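Local coordinates for protein 350aa long hypothetical aspartate-semialdehyde dehydrogenase (Sulfolobus tokodaii, PDB 2EP5) that probably reduces malonyl-CoA to malonate semialdehyde with NADPH, and belongs to the aspartate-semialdehyde dehydrogenase family, at residues I5-L10 against P28-V33; V80-L85 against I103-A108; E165-S170 against A227-T232; K171-T176 against N249-E254; V242-V247 against G326-R331. All coordinates share one frame; numbering follows the deposited sequence.

Interaction 1 (I5-L10 against P28-V33)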
# COMPACT_ATOMS: atom_id res chain seq x y z
N ILE A 5 42.01 -7.85 6.06
CA ILE A 5 42.26 -6.59 5.37
C ILE A 5 41.36 -5.60 6.11
O ILE A 5 40.13 -5.76 6.13
CB ILE A 5 41.85 -6.64 3.88
CG1 ILE A 5 42.82 -7.52 3.09
CG2 ILE A 5 41.84 -5.25 3.28
CD1 ILE A 5 42.83 -8.97 3.50
N LYS A 6 41.97 -4.60 6.73
CA LYS A 6 41.22 -3.61 7.49
C LYS A 6 40.54 -2.56 6.62
O LYS A 6 41.18 -1.91 5.80
CB LYS A 6 42.15 -2.94 8.50
CG LYS A 6 42.65 -3.91 9.55
CD LYS A 6 43.61 -3.25 10.53
CE LYS A 6 43.85 -4.15 11.73
NZ LYS A 6 44.23 -5.55 11.35
N VAL A 7 39.23 -2.40 6.80
CA VAL A 7 38.48 -1.43 6.01
C VAL A 7 37.67 -0.45 6.86
O VAL A 7 37.36 -0.71 8.03
CB VAL A 7 37.50 -2.15 5.04
CG1 VAL A 7 38.26 -3.16 4.18
CG2 VAL A 7 36.38 -2.84 5.83
N SER A 8 37.36 0.70 6.28
CA SER A 8 36.54 1.70 6.96
C SER A 8 35.34 1.93 6.04
O SER A 8 35.39 1.59 4.86
CB SER A 8 37.32 2.99 7.16
OG SER A 8 37.52 3.67 5.94
N LEU A 9 34.27 2.51 6.57
CA LEU A 9 33.07 2.75 5.78
C LEU A 9 32.52 4.16 5.92
O LEU A 9 32.16 4.59 7.02
CB LEU A 9 31.99 1.74 6.17
CG LEU A 9 30.64 1.83 5.45
CD1 LEU A 9 30.81 1.54 3.96
CD2 LEU A 9 29.65 0.84 6.07
N LEU A 10 32.47 4.89 4.80
CA LEU A 10 31.94 6.25 4.76
C LEU A 10 30.43 6.17 4.48
O LEU A 10 29.99 5.34 3.68
CB LEU A 10 32.63 7.06 3.67
CG LEU A 10 33.96 7.78 3.98
CD1 LEU A 10 34.87 6.93 4.86
CD2 LEU A 10 34.64 8.12 2.67
N PRO A 28 34.78 -13.06 5.87
CA PRO A 28 35.97 -13.89 6.10
C PRO A 28 37.27 -13.12 6.37
O PRO A 28 37.91 -13.34 7.40
CB PRO A 28 36.06 -14.72 4.82
CG PRO A 28 34.64 -14.89 4.44
CD PRO A 28 34.04 -13.53 4.68
N TYR A 29 37.66 -12.22 5.47
CA TYR A 29 38.90 -11.45 5.65
C TYR A 29 38.78 -9.93 5.71
O TYR A 29 39.72 -9.26 6.12
CB TYR A 29 39.92 -11.83 4.58
CG TYR A 29 39.40 -11.86 3.17
CD1 TYR A 29 38.76 -13.00 2.67
CD2 TYR A 29 39.56 -10.77 2.31
CE1 TYR A 29 38.30 -13.05 1.36
CE2 TYR A 29 39.10 -10.81 1.00
CZ TYR A 29 38.47 -11.95 0.53
OH TYR A 29 38.04 -12.00 -0.77
N LEU A 30 37.64 -9.38 5.29
CA LEU A 30 37.44 -7.93 5.34
C LEU A 30 37.00 -7.57 6.76
O LEU A 30 35.90 -7.91 7.18
CB LEU A 30 36.37 -7.52 4.33
CG LEU A 30 36.78 -6.89 2.99
CD1 LEU A 30 38.09 -7.45 2.49
CD2 LEU A 30 35.66 -7.12 1.98
N GLU A 31 37.87 -6.88 7.50
CA GLU A 31 37.58 -6.49 8.88
C GLU A 31 37.22 -5.01 9.02
O GLU A 31 38.09 -4.14 8.99
CB GLU A 31 38.77 -6.81 9.78
CG GLU A 31 38.62 -6.35 11.23
CD GLU A 31 39.72 -6.88 12.14
OE1 GLU A 31 40.90 -6.85 11.73
OE2 GLU A 31 39.40 -7.31 13.28
N LEU A 32 35.93 -4.75 9.20
CA LEU A 32 35.43 -3.39 9.36
C LEU A 32 35.85 -2.87 10.73
O LEU A 32 35.38 -3.36 11.77
CB LEU A 32 33.91 -3.36 9.22
CG LEU A 32 33.21 -2.03 9.45
CD1 LEU A 32 33.76 -0.98 8.49
CD2 LEU A 32 31.70 -2.20 9.28
N VAL A 33 36.74 -1.88 10.74
CA VAL A 33 37.23 -1.32 11.98
C VAL A 33 36.82 0.13 12.20
O VAL A 33 37.00 0.66 13.29
CB VAL A 33 38.76 -1.40 12.05
CG1 VAL A 33 39.21 -2.85 11.87
CG2 VAL A 33 39.39 -0.50 10.99
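Four backbone hydrogen bonds join I5-L10 to P28-V33 as parallel neighbours. I5 N gives to Y29 O at 2.7 Å, in the plane of that carbonyl. I5 O then takes E31 N, V7 N gives to E31 O, and V7 O takes V33 N nearly along its C=O axis at 3.0 Å. So I5 and V7 use both N and O toward this neighbour, and E31 answers between them.

The side chains of I5, V7, L30 and L32 share one face. I5 CB rests on L30 CD1 at 4.1 Å. V7 CG1 meets L30 CG, the two side chains crossing obliquely. L32 has CG anti to its backbone N (chi1 176°), and its CD1 touches L9 CB at 4.0 Å. At the start of the pair, I5 CD1 comes within 3.9 Å of Y29 CD2.

K6 and E31 lie side by side on the other face. The K6 chain bends at chi4, and its NZ forms a salt bridge with E31 OE1 at 3.6 Å.

Outside the pair, helix 15-24 covers L9 and L30, and I338 of helix 334-347 also packs on L30. The strands and helix 15-24 form the first beta-alpha-beta unit of the Rossmann-type domain. The chemistry is two-sided: an aliphatic face turned to helices, and a charged pair whose length suggests a modest electrostatic contribution.

Interaction 2 (V80-L85 against I103-A108)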
# COMPACT_ATOMS: atom_id res chain seq x y z
N VAL A 80 41.77 -0.17 3.15
CA VAL A 80 40.91 0.30 2.07
C VAL A 80 39.72 1.06 2.64
O VAL A 80 39.14 0.66 3.65
CB VAL A 80 40.38 -0.87 1.22
CG1 VAL A 80 39.46 -0.34 0.11
CG2 VAL A 80 41.53 -1.64 0.62
N VAL A 81 39.36 2.15 2.00
CA VAL A 81 38.22 2.93 2.45
C VAL A 81 37.07 2.67 1.50
O VAL A 81 37.21 2.85 0.29
CB VAL A 81 38.51 4.43 2.43
CG1 VAL A 81 37.31 5.19 2.97
CG2 VAL A 81 39.74 4.73 3.27
N LEU A 82 35.94 2.21 2.04
CA LEU A 82 34.76 1.94 1.24
C LEU A 82 33.84 3.14 1.46
O LEU A 82 33.82 3.72 2.55
CB LEU A 82 34.07 0.66 1.70
CG LEU A 82 34.95 -0.59 1.86
CD1 LEU A 82 34.04 -1.78 2.01
CD2 LEU A 82 35.86 -0.78 0.67
N SER A 83 33.07 3.51 0.45
CA SER A 83 32.20 4.67 0.56
C SER A 83 30.78 4.47 0.05
O SER A 83 30.56 3.94 -1.04
CB SER A 83 32.83 5.86 -0.17
OG SER A 83 32.04 7.02 -0.01
N ALA A 84 29.83 4.91 0.87
CA ALA A 84 28.42 4.85 0.53
C ALA A 84 27.85 6.24 0.77
O ALA A 84 26.66 6.41 1.00
CB ALA A 84 27.71 3.83 1.42
N LEU A 85 28.73 7.23 0.72
CA LEU A 85 28.35 8.63 0.93
C LEU A 85 27.30 9.11 -0.08
O LEU A 85 27.21 8.60 -1.20
CB LEU A 85 29.57 9.53 0.80
CG LEU A 85 30.67 9.42 1.85
CD1 LEU A 85 31.96 10.04 1.29
CD2 LEU A 85 30.22 10.12 3.14
N ILE A 103 43.26 4.34 -0.57
CA ILE A 103 42.65 3.54 -1.63
C ILE A 103 41.14 3.61 -1.33
O ILE A 103 40.68 3.14 -0.29
CB ILE A 103 43.09 2.07 -1.58
CG1 ILE A 103 44.58 1.94 -1.90
CG2 ILE A 103 42.26 1.25 -2.57
CD1 ILE A 103 45.09 0.52 -1.87
N VAL A 104 40.38 4.22 -2.24
CA VAL A 104 38.94 4.37 -2.05
C VAL A 104 38.10 3.63 -3.09
O VAL A 104 38.36 3.74 -4.29
CB VAL A 104 38.54 5.87 -2.11
CG1 VAL A 104 37.04 6.02 -1.87
CG2 VAL A 104 39.32 6.67 -1.09
N VAL A 105 37.11 2.88 -2.61
CA VAL A 105 36.17 2.14 -3.45
C VAL A 105 34.80 2.70 -3.06
O VAL A 105 34.33 2.49 -1.93
CB VAL A 105 36.20 0.62 -3.18
CG1 VAL A 105 35.25 -0.09 -4.14
CG2 VAL A 105 37.61 0.09 -3.35
N SER A 106 34.17 3.41 -3.98
CA SER A 106 32.90 4.07 -3.70
C SER A 106 31.76 3.80 -4.67
O SER A 106 31.97 3.61 -5.87
CB SER A 106 33.16 5.58 -3.64
OG SER A 106 31.97 6.31 -3.81
N ASN A 107 30.53 3.78 -4.14
CA ASN A 107 29.38 3.57 -5.00
C ASN A 107 28.60 4.87 -5.22
O ASN A 107 27.49 4.86 -5.75
CB ASN A 107 28.46 2.43 -4.50
CG ASN A 107 28.04 2.56 -3.03
OD1 ASN A 107 28.10 1.58 -2.27
ND2 ASN A 107 27.60 3.75 -2.63
N ALA A 108 29.20 5.99 -4.82
CA ALA A 108 28.58 7.30 -5.02
C ALA A 108 28.90 7.75 -6.45
O ALA A 108 29.96 7.41 -6.98
CB ALA A 108 29.13 8.31 -4.03
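S106 OG is the best-held polar atom here, with three partners. It accepts A108 N at 3.0 Å in an ST turn, and it is hydrogen-bonded to E94 OE2 and K147 NZ. Its chi1 of 160° sets OG anti to the backbone N. S83 OG is also anti to its own N, and it too reaches E94 OE2, so one carboxylate oxygen serves both serines. S83 OG takes L85 N as well, but that bond is weak. The serines themselves meet through carbon, with S83 CB 3.5 Å from S106 CB. An alanine at S106 would probably loosen the turn into A108, since the hydroxyl that holds A108 N, E94 and K147 would be gone.

The backbones run parallel. V81 N gives to I103 O at 2.8 Å, almost along the carbonyl axis, and V81 O takes V105 N. S83 N meets V105 O at a bent 141°, while N107 N reaches S83 O at 3.1 Å.

V81, S83, V104 and S106 share one face. On the other, L82 CD2 lies beside V105 CB at 4.1 Å, and V80 CG1 crosses obliquely to V105 CG2 at 3.9 Å. Past the strand ends, A108 CB sits 3.4 Å from L85 O. The N107 side chain is about 8 Å from that of C151, the predicted acyl-thioester residue.

Helix 87-99 links the strands as a beta-alpha-beta crossover and packs on V104 and A108. Helices 15-24 and 334-347 lie against L82, and strand 5-10 flanks strand 80-83.

Interaction 3 (E165-S170 against A227-T232); sequences EIATKS and ANLDST
L229 points its end at the last turn of helix 164-168. Its CG is anti to the carbonyl carbon (chi1 -65°), and chi2 of 172° sends CD1 on in line, anti to CA, and leaves CD2 turned aside toward A167. CD2 touches A167 CB at 3.8 Å and lies 3.6 Å from A167 O.

T168 sits beside the backbone of N228. Its CA makes a CA-H...O contact with N228 O at 3.4 Å. Its CG2, anti to the backbone N, lies 3.8 Å from the same oxygen. T168 OG1 turns back and is hydrogen-bonded to I164 O within the helix.

The contact joins the C-terminal end of helix 164-168 to the lead-in of strand 230-237, an outermost strand, within this chain, of the mixed sheet in the dimerisation domain. Past the helix, S170 OG gives to A167 O at 3.1 Å, from above the carbonyl plane. S170 O faces D230 CB at 4.2 Å.

D230 has CG anti to its N, which carries the carboxylate onward to other partners. OD1 forms a salt bridge with K171, and OD2 is hydrogen-bonded to N317 of the second subunit. K169 NZ bridges to E165 OE2 at 2.9 Å.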
# COMPACT_ATOMS: atom_id res chain seq x y z
N GLU A 165 27.01 -8.14 -28.22
CA GLU A 165 27.11 -8.06 -29.67
C GLU A 165 25.78 -7.72 -30.35
O GLU A 165 25.76 -7.13 -31.43
CB GLU A 165 27.67 -9.34 -30.28
CG GLU A 165 28.28 -9.07 -31.65
CD GLU A 165 28.01 -10.16 -32.68
OE1 GLU A 165 28.49 -11.30 -32.47
OE2 GLU A 165 27.33 -9.86 -33.69
N ILE A 166 24.67 -8.11 -29.72
CA ILE A 166 23.35 -7.82 -30.27
C ILE A 166 22.98 -6.39 -29.90
O ILE A 166 22.54 -5.61 -30.75
CB ILE A 166 22.29 -8.76 -29.69
CG1 ILE A 166 22.66 -10.21 -30.00
CG2 ILE A 166 20.93 -8.43 -30.27
CD1 ILE A 166 21.73 -11.23 -29.37
N ALA A 167 23.16 -6.06 -28.62
CA ALA A 167 22.85 -4.73 -28.10
C ALA A 167 23.63 -3.62 -28.79
O ALA A 167 23.12 -2.51 -28.97
CB ALA A 167 23.12 -4.69 -26.59
N THR A 168 24.86 -3.91 -29.18
CA THR A 168 25.70 -2.93 -29.85
C THR A 168 25.14 -2.54 -31.22
O THR A 168 25.27 -1.40 -31.66
CB THR A 168 27.14 -3.45 -30.03
OG1 THR A 168 27.80 -3.47 -28.75
CG2 THR A 168 27.91 -2.56 -30.98
N LYS A 169 24.51 -3.50 -31.89
CA LYS A 169 23.93 -3.26 -33.21
C LYS A 169 22.41 -3.14 -33.10
O LYS A 169 21.68 -3.95 -33.68
CB LYS A 169 24.26 -4.40 -34.17
CG LYS A 169 25.73 -4.74 -34.32
CD LYS A 169 25.85 -5.98 -35.21
CE LYS A 169 27.25 -6.57 -35.24
NZ LYS A 169 27.22 -7.91 -35.89
N SER A 170 21.94 -2.15 -32.36
CA SER A 170 20.51 -1.97 -32.20
C SER A 170 20.19 -0.67 -31.49
O SER A 170 21.08 0.09 -31.11
CB SER A 170 19.94 -3.10 -31.35
OG SER A 170 20.27 -2.90 -29.99
N ALA A 227 31.45 1.18 -25.15
CA ALA A 227 30.67 0.34 -26.05
C ALA A 227 29.66 1.22 -26.76
O ALA A 227 29.15 2.18 -26.18
CB ALA A 227 29.95 -0.76 -25.27
N ASN A 228 29.36 0.90 -28.01
CA ASN A 228 28.39 1.69 -28.76
C ASN A 228 26.97 1.25 -28.42
O ASN A 228 26.45 0.30 -29.00
CB ASN A 228 28.62 1.53 -30.27
CG ASN A 228 27.63 2.34 -31.09
OD1 ASN A 228 26.42 2.11 -31.04
ND2 ASN A 228 28.15 3.30 -31.85
N LEU A 229 26.36 1.93 -27.46
CA LEU A 229 25.00 1.60 -27.06
C LEU A 229 24.08 2.80 -27.17
O LEU A 229 24.21 3.78 -26.43
CB LEU A 229 24.99 1.06 -25.62
CG LEU A 229 25.72 -0.27 -25.39
CD1 LEU A 229 25.79 -0.56 -23.91
CD2 LEU A 229 25.00 -1.41 -26.13
N ASP A 230 23.17 2.74 -28.13
CA ASP A 230 22.22 3.81 -28.33
C ASP A 230 20.97 3.46 -27.54
O ASP A 230 20.03 2.86 -28.07
CB ASP A 230 21.91 3.98 -29.82
CG ASP A 230 20.84 5.02 -30.09
OD1 ASP A 230 20.71 5.97 -29.28
OD2 ASP A 230 20.14 4.90 -31.11
N SER A 231 20.95 3.82 -26.27
CA SER A 231 19.80 3.50 -25.44
C SER A 231 18.97 4.68 -24.97
O SER A 231 19.50 5.74 -24.65
CB SER A 231 20.25 2.66 -24.23
OG SER A 231 21.52 3.06 -23.76
N THR A 232 17.66 4.49 -24.96
CA THR A 232 16.72 5.50 -24.51
C THR A 232 15.99 4.86 -23.32
O THR A 232 15.39 3.79 -23.44
CB THR A 232 15.72 5.88 -25.63
OG1 THR A 232 16.41 6.60 -26.65
CG2 THR A 232 14.60 6.76 -25.09

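Interaction 4 (K171-T176 against N249-E254); sequences KIIITT and NIVTNE
The flat groups of this contact are the N249 amide and the peptides. The N249 side chain stands on the same face of the sheet as K171, I173 and V251, with CG anti to the carbonyl carbon (chi1 -71°). Its CB lies 3.6 Å from I173 O, and the side chain packs on I173 of the second subunit. The peptides are joined by four hydrogen bonds in an antiparallel ladder. K171 N reaches V251 O at 3.0 Å, in the carbonyl plane and on a lone pair. V251 N returns to K171 O from above that plane, at a bent 146°. I173 N gives to N249 O, in plane. N249 N gives to I173 O at 2.8 Å, nearly along the C=O axis.

K171-V251 and I173-N249 are therefore hydrogen-bonded pairs, and I172-I250 between them is a non-hydrogen-bonded pair. I173 CG1 lies alongside V251 CG2 at 4.0 Å. V251 fits tightly, with CB 3.2 Å and CG2 3.3 Å from K171 O. K171 bends at chi2 (61°), which leads its amine away to D230, T232 and N317 O of the second subunit. Beyond the strand, T252 OG1 takes E254 N in an ST turn.

The K171 face is a subunit interface. I173 packs on N249 of the second subunit, and K171 packs on its V251. On the opposite face, I172 and I250 meet A167 of helix 164-168. Within the mixed sheet, strand 230-237 borders strand 171-178 on its other edge and runs parallel to it.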
# COMPACT_ATOMS: atom_id res chain seq x y z
N LYS A 171 18.89 -0.43 -31.32
CA LYS A 171 18.40 0.73 -30.60
C LYS A 171 17.83 0.09 -29.33
O LYS A 171 16.91 -0.74 -29.39
CB LYS A 171 17.31 1.46 -31.39
CG LYS A 171 16.62 2.60 -30.64
CD LYS A 171 17.60 3.71 -30.23
CE LYS A 171 16.95 4.68 -29.23
NZ LYS A 171 17.87 5.78 -28.81
N ILE A 172 18.41 0.46 -28.20
CA ILE A 172 18.01 -0.09 -26.91
C ILE A 172 16.98 0.77 -26.20
O ILE A 172 17.29 1.89 -25.80
CB ILE A 172 19.23 -0.23 -25.97
CG1 ILE A 172 20.22 -1.22 -26.57
CG2 ILE A 172 18.77 -0.68 -24.59
CD1 ILE A 172 21.58 -1.13 -25.98
N ILE A 173 15.77 0.23 -26.05
CA ILE A 173 14.70 0.92 -25.35
C ILE A 173 14.56 0.28 -23.97
O ILE A 173 14.38 -0.94 -23.87
CB ILE A 173 13.35 0.80 -26.07
CG1 ILE A 173 13.44 1.40 -27.49
CG2 ILE A 173 12.26 1.49 -25.25
CD1 ILE A 173 13.66 2.91 -27.51
N ILE A 174 14.64 1.08 -22.93
CA ILE A 174 14.53 0.55 -21.58
C ILE A 174 13.57 1.31 -20.67
O ILE A 174 13.57 2.53 -20.62
CB ILE A 174 15.91 0.52 -20.87
CG1 ILE A 174 16.90 -0.31 -21.67
CG2 ILE A 174 15.76 -0.07 -19.48
CD1 ILE A 174 18.35 -0.13 -21.22
N THR A 175 12.74 0.55 -19.97
CA THR A 175 11.83 1.13 -19.00
C THR A 175 12.21 0.49 -17.67
O THR A 175 12.26 -0.74 -17.56
CB THR A 175 10.36 0.80 -19.30
OG1 THR A 175 9.99 1.37 -20.57
CG2 THR A 175 9.46 1.39 -18.21
N THR A 176 12.53 1.31 -16.68
CA THR A 176 12.90 0.78 -15.38
C THR A 176 11.85 1.14 -14.33
O THR A 176 11.37 2.27 -14.28
CB THR A 176 14.27 1.32 -14.90
OG1 THR A 176 14.19 2.74 -14.70
CG2 THR A 176 15.35 1.01 -15.93
N ASN A 249 14.26 -3.73 -24.28
CA ASN A 249 13.89 -4.05 -25.65
C ASN A 249 15.04 -3.73 -26.59
O ASN A 249 15.35 -2.56 -26.84
CB ASN A 249 12.66 -3.25 -26.10
CG ASN A 249 11.38 -3.72 -25.43
OD1 ASN A 249 11.07 -3.33 -24.30
ND2 ASN A 249 10.63 -4.57 -26.12
N ILE A 250 15.69 -4.77 -27.10
CA ILE A 250 16.79 -4.56 -28.02
C ILE A 250 16.20 -4.58 -29.43
O ILE A 250 16.00 -5.65 -30.02
CB ILE A 250 17.86 -5.66 -27.85
CG1 ILE A 250 18.41 -5.60 -26.42
CG2 ILE A 250 18.98 -5.47 -28.86
CD1 ILE A 250 19.53 -6.60 -26.14
N VAL A 251 15.91 -3.39 -29.96
CA VAL A 251 15.33 -3.23 -31.30
C VAL A 251 16.40 -3.41 -32.36
O VAL A 251 17.23 -2.53 -32.58
CB VAL A 251 14.69 -1.82 -31.47
CG1 VAL A 251 13.90 -1.76 -32.77
CG2 VAL A 251 13.79 -1.52 -30.27
N THR A 252 16.36 -4.55 -33.04
CA THR A 252 17.35 -4.86 -34.07
C THR A 252 16.86 -5.94 -35.02
O THR A 252 15.99 -6.73 -34.67
CB THR A 252 18.66 -5.34 -33.41
OG1 THR A 252 19.58 -5.76 -34.43
CG2 THR A 252 18.38 -6.49 -32.45
N ASN A 253 17.43 -5.99 -36.22
CA ASN A 253 17.05 -7.00 -37.20
C ASN A 253 18.09 -8.12 -37.25
O ASN A 253 18.02 -9.00 -38.10
CB ASN A 253 16.88 -6.36 -38.58
CG ASN A 253 15.55 -5.62 -38.72
OD1 ASN A 253 15.52 -4.44 -39.06
ND2 ASN A 253 14.45 -6.32 -38.46
N GLU A 254 19.05 -8.07 -36.34
CA GLU A 254 20.08 -9.11 -36.28
C GLU A 254 19.37 -10.43 -35.98
O GLU A 254 18.36 -10.46 -35.29
CB GLU A 254 21.09 -8.82 -35.16
CG GLU A 254 21.96 -7.60 -35.39
CD GLU A 254 22.84 -7.74 -36.62
OE1 GLU A 254 23.49 -8.80 -36.76
OE2 GLU A 254 22.88 -6.80 -37.45

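Interaction 5 (V242-V247 against G326-R331); sequences VGHMGV and GDNLVR
N328 leaves its backbone with CG in the crowded position between N and carbonyl carbon (chi1 55°). Its CB lies over one face of the H244 ring, 3.4 Å from the ring centroid, in a CH-pi contact. CG follows over the CE1 side of the ring, 3.7 Å from CE1. The amide and ring planes are only 17° apart, so the two groups stack. OD1 accepts G243 N at 2.8 Å, in the plane of the amide carbonyl. V242 CG1 also touches OD1. ND2 is hydrogen-bonded to S181 OG. Both ends of the amide are thus held, which fixes its rotation.

H244 is the predicted proton acceptor, and its side chain is about 4 Å from that of C151, the predicted acyl-thioester residue. Its backbone forms an antiparallel hydrogen-bonded pair with G326: H244 N gives to G326 O at 3.0 Å, and G326 N returns to H244 O.

D327 shapes the loop. Its OD1 accepts L329 N at 2.8 Å through the anti lone pair, as in an Asx turn, and V330 N from above the carboxylate plane. An alanine at D327 would probably loosen this turn and disturb the placing of N328 over the histidine.

The contact lies where strand 244-251 begins and strand 319-326 ends. Helix 151-160 packs on H244, helix 15-24 of the nucleotide-binding domain meets L329, and helix 334-347 follows the loop.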
# COMPACT_ATOMS: atom_id res chain seq x y z
N VAL A 242 11.89 -2.87 -2.06
CA VAL A 242 13.20 -3.19 -2.60
C VAL A 242 13.11 -3.95 -3.90
O VAL A 242 12.26 -4.83 -4.06
CB VAL A 242 14.00 -4.06 -1.60
CG1 VAL A 242 15.43 -4.26 -2.11
CG2 VAL A 242 13.97 -3.41 -0.22
N GLY A 243 14.01 -3.63 -4.82
CA GLY A 243 14.03 -4.31 -6.10
C GLY A 243 13.73 -3.40 -7.27
O GLY A 243 12.68 -2.74 -7.30
N HIS A 244 14.66 -3.35 -8.22
CA HIS A 244 14.51 -2.54 -9.43
C HIS A 244 14.23 -3.47 -10.60
O HIS A 244 15.00 -4.40 -10.88
CB HIS A 244 15.79 -1.76 -9.73
CG HIS A 244 15.99 -0.56 -8.85
ND1 HIS A 244 15.03 -0.13 -7.96
CD2 HIS A 244 17.02 0.31 -8.75
CE1 HIS A 244 15.47 0.95 -7.34
NE2 HIS A 244 16.67 1.23 -7.80
N MET A 245 13.13 -3.21 -11.29
CA MET A 245 12.77 -4.02 -12.43
C MET A 245 13.09 -3.23 -13.70
O MET A 245 13.04 -1.99 -13.70
CB MET A 245 11.28 -4.37 -12.38
CG MET A 245 10.79 -5.16 -13.58
SD MET A 245 9.23 -6.02 -13.25
CE MET A 245 9.74 -7.09 -11.91
N GLY A 246 13.42 -3.94 -14.77
CA GLY A 246 13.73 -3.28 -16.02
C GLY A 246 13.22 -4.06 -17.21
O GLY A 246 13.46 -5.26 -17.33
N VAL A 247 12.49 -3.37 -18.09
CA VAL A 247 11.98 -4.00 -19.30
C VAL A 247 12.94 -3.54 -20.39
O VAL A 247 13.00 -2.35 -20.73
CB VAL A 247 10.57 -3.52 -19.66
CG1 VAL A 247 10.11 -4.19 -20.95
CG2 VAL A 247 9.62 -3.85 -18.53
N GLY A 326 16.55 -7.09 -9.90
CA GLY A 326 17.70 -7.19 -9.02
C GLY A 326 17.51 -6.41 -7.74
O GLY A 326 16.70 -5.48 -7.68
N ASP A 327 18.23 -6.80 -6.69
CA ASP A 327 18.15 -6.11 -5.41
C ASP A 327 19.03 -4.86 -5.58
O ASP A 327 20.25 -4.96 -5.70
CB ASP A 327 18.72 -7.00 -4.31
CG ASP A 327 18.54 -6.42 -2.92
OD1 ASP A 327 18.63 -5.18 -2.76
OD2 ASP A 327 18.33 -7.21 -1.97
N ASN A 328 18.40 -3.69 -5.60
CA ASN A 328 19.12 -2.42 -5.77
C ASN A 328 20.06 -2.09 -4.61
O ASN A 328 21.00 -1.31 -4.76
CB ASN A 328 18.13 -1.27 -5.96
CG ASN A 328 17.12 -1.20 -4.83
OD1 ASN A 328 16.32 -2.13 -4.64
ND2 ASN A 328 17.16 -0.12 -4.06
N LEU A 329 19.80 -2.68 -3.44
CA LEU A 329 20.63 -2.43 -2.26
C LEU A 329 21.90 -3.29 -2.20
O LEU A 329 22.93 -2.87 -1.66
CB LEU A 329 19.82 -2.68 -0.98
CG LEU A 329 18.60 -1.81 -0.72
CD1 LEU A 329 18.01 -2.19 0.63
CD2 LEU A 329 18.99 -0.33 -0.73
N VAL A 330 21.81 -4.49 -2.76
CA VAL A 330 22.91 -5.44 -2.76
C VAL A 330 23.66 -5.42 -4.10
O VAL A 330 24.74 -4.84 -4.21
CB VAL A 330 22.37 -6.86 -2.46
CG1 VAL A 330 23.49 -7.88 -2.44
CG2 VAL A 330 21.66 -6.85 -1.11
N ARG A 331 23.07 -6.05 -5.10
CA ARG A 331 23.67 -6.08 -6.43
C ARG A 331 23.92 -4.65 -6.90
O ARG A 331 24.92 -4.36 -7.55
CB ARG A 331 22.73 -6.75 -7.42
CG ARG A 331 23.34 -6.95 -8.79
CD ARG A 331 24.31 -8.10 -8.72
NE ARG A 331 25.55 -7.84 -9.42
CZ ARG A 331 26.54 -8.72 -9.50
NH1 ARG A 331 26.43 -9.90 -8.92
NH2 ARG A 331 27.65 -8.41 -10.16

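In the fold
Interactions 1 and 2 sit in the parallel sheet of the NAD-binding domain. They touch through adjacent strands 5-10 and 80-83, where L10 probably bonds to L82 and A84. Interactions 3, 4 and 5 belong to the mixed sheet of the dimerisation domain, and all three touch the second subunit. Interaction 3 is the surface contact of the set, made by packing; the other four are buried and carry backbone hydrogen bonds. Interactions 3 and 4 meet at K171 and T232. Interactions 4 and 5 share strand 244-251, and interaction 5 holds the predicted catalytic histidine. Interaction 1 is about 41 Å from interaction 4, centre to centre.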